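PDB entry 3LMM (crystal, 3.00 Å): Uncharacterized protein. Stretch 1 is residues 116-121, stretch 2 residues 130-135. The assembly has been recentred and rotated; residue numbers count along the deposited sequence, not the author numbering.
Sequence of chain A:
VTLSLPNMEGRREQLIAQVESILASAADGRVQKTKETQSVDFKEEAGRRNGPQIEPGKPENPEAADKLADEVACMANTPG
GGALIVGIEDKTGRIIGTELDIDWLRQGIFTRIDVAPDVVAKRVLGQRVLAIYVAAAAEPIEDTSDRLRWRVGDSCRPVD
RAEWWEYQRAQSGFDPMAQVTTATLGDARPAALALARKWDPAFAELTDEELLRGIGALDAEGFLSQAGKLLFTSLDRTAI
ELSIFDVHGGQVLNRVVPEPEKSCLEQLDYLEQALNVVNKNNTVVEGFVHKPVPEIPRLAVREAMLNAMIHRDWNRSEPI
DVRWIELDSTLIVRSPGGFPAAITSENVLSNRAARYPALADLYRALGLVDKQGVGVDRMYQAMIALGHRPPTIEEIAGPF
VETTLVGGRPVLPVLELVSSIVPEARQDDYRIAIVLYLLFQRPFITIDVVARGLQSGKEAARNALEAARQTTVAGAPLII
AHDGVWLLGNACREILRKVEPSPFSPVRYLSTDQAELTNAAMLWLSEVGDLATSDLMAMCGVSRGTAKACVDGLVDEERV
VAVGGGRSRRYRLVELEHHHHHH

Stretch 1 116-121: APDVVA
Stretch 2 130-135: LAIYVA

The most uneven feature of this antiparallel pairing lies in its first hydrogen-bonded pair: Tyr-133 N donates to Asp-118 O at 2.6 Å and 177°, whereas the return bond, Asp-118 N to Tyr-133 O, stretches to 3.1 Å and bends to 136°. Two residues on, the pair is balanced, with Val-120 N to Ala-131 O at 2.7 Å (161°) and Ala-131 N to Val-120 O at 2.6 Å (170°).

Strands 118-121 and 130-134 run at 160°, their axes approaching to 4.4 Å. All strand residues are extended, with phi from -129° to -76° and psi from 113° to 156°. CA-CA distances alternate: 5.0 Å for Asp-118/Tyr-133 and Val-120/Ala-131, but 4.1 Å for Val-119/Ile-132 and 4.5 Å for Ala-121/Leu-130, the non-hydrogen-bonded pairs. Val-119 CA also lies 3.1 Å from Ala-131 O, a CA-H...O contact that accompanies the amide bonds.

Alternation along the strands puts Val-119, Ala-121, Leu-130 and Ile-132 on one face, where their apolar side chains pack together. Val-119 (chi1 43°, p) packs diagonally, CG2 to Leu-130 CG at 3.7 Å, and directly across, CB to Ile-132 CG1 at 3.8 Å. Ile-132 is m,t; Leu-130 has chi1 -84° (m) and chi2 -17°, off the wells, and its CD1 lies 3.9 Å from Ala-121 CB.

The other face bears Asp-118, Val-120, Ala-131 and Tyr-133. Val-120 (m) sets CG2 3.5 Å from the small Ala-131 CB and 4.0 Å from Tyr-133 CE2, an apolar contact at the ring edge; Tyr-133 has chi1 -63° (m) and chi2 -70°. Asp-118 (m, chi2 -56°) brings its aliphatic CB near Tyr-133 CB, at 4.3 Å; its OD2 is hydrogen-bonded elsewhere in the structure.

Before the strand, Pro-117 (-68/153, C-gamma endo) points toward stretch 2, its CB 3.7 Å from Ile-132 CG2 and 4.2 Å from Val-134 CB, extending the apolar packing. The contact buries 427 Å², both stretches summed.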

# COMPACT_ATOMS: atom_id res chain seq x y z
N ALA A 116 11.42 -1.93 -0.46
CA ALA A 116 12.35 -2.69 -1.27
C ALA A 116 13.79 -2.37 -0.85
O ALA A 116 14.44 -1.51 -1.45
CB ALA A 116 12.15 -2.36 -2.73
N PRO A 117 14.32 -3.09 0.16
CA PRO A 117 15.69 -2.87 0.64
C PRO A 117 16.77 -3.26 -0.36
O PRO A 117 16.56 -4.12 -1.21
CB PRO A 117 15.74 -3.71 1.91
CG PRO A 117 14.89 -4.88 1.55
CD PRO A 117 13.70 -4.22 0.87
N ASP A 118 17.92 -2.60 -0.26
CA ASP A 118 19.04 -2.89 -1.14
C ASP A 118 19.72 -4.16 -0.68
O ASP A 118 20.29 -4.21 0.41
CB ASP A 118 20.04 -1.73 -1.15
CG ASP A 118 19.61 -0.58 -2.05
OD1 ASP A 118 19.37 -0.85 -3.25
OD2 ASP A 118 19.50 0.58 -1.58
N VAL A 119 19.65 -5.21 -1.50
CA VAL A 119 20.27 -6.49 -1.17
C VAL A 119 21.36 -6.80 -2.18
O VAL A 119 21.12 -6.72 -3.38
CB VAL A 119 19.23 -7.64 -1.16
CG1 VAL A 119 18.32 -7.52 -2.35
CG2 VAL A 119 19.94 -8.99 -1.21
N VAL A 120 22.55 -7.14 -1.68
CA VAL A 120 23.69 -7.47 -2.54
C VAL A 120 24.31 -8.79 -2.12
O VAL A 120 24.44 -9.08 -0.93
CB VAL A 120 24.80 -6.38 -2.51
CG1 VAL A 120 24.20 -5.02 -2.80
CG2 VAL A 120 25.51 -6.38 -1.17
N ALA A 121 24.69 -9.59 -3.12
CA ALA A 121 25.30 -10.89 -2.88
C ALA A 121 26.74 -10.71 -2.46
O ALA A 121 27.37 -9.69 -2.77
CB ALA A 121 25.24 -11.74 -4.14
N LEU A 130 23.54 -13.00 1.30
CA LEU A 130 22.92 -11.75 0.89
C LEU A 130 23.07 -10.66 1.93
O LEU A 130 22.76 -10.85 3.10
CB LEU A 130 21.43 -11.95 0.59
CG LEU A 130 21.05 -12.46 -0.79
CD1 LEU A 130 22.20 -12.28 -1.75
CD2 LEU A 130 20.67 -13.89 -0.67
N ALA A 131 23.58 -9.52 1.49
CA ALA A 131 23.74 -8.39 2.38
C ALA A 131 22.53 -7.53 2.11
O ALA A 131 22.35 -7.05 1.00
CB ALA A 131 25.00 -7.63 2.05
N ILE A 132 21.67 -7.36 3.11
CA ILE A 132 20.50 -6.53 2.91
C ILE A 132 20.64 -5.23 3.69
O ILE A 132 20.78 -5.24 4.91
CB ILE A 132 19.22 -7.21 3.34
CG1 ILE A 132 19.02 -8.48 2.56
CG2 ILE A 132 18.07 -6.27 3.10
CD1 ILE A 132 17.79 -9.23 2.97
N TYR A 133 20.59 -4.12 2.97
CA TYR A 133 20.71 -2.81 3.59
C TYR A 133 19.35 -2.15 3.65
O TYR A 133 18.76 -1.80 2.62
CB TYR A 133 21.69 -1.94 2.80
CG TYR A 133 23.10 -2.49 2.79
CD1 TYR A 133 23.88 -2.48 3.94
CD2 TYR A 133 23.62 -3.09 1.64
CE1 TYR A 133 25.15 -3.05 3.95
CE2 TYR A 133 24.89 -3.67 1.64
CZ TYR A 133 25.65 -3.65 2.80
OH TYR A 133 26.90 -4.26 2.81
N VAL A 134 18.85 -1.99 4.86
CA VAL A 134 17.55 -1.36 5.04
C VAL A 134 17.70 -0.00 5.72
O VAL A 134 18.35 0.12 6.75
CB VAL A 134 16.58 -2.35 5.78
CG1 VAL A 134 17.38 -3.34 6.59
CG2 VAL A 134 15.58 -1.60 6.64
N ALA A 135 17.11 1.02 5.10
CA ALA A 135 17.15 2.39 5.60
C ALA A 135 15.99 2.67 6.54
O ALA A 135 14.96 2.00 6.48
CB ALA A 135 17.11 3.37 4.44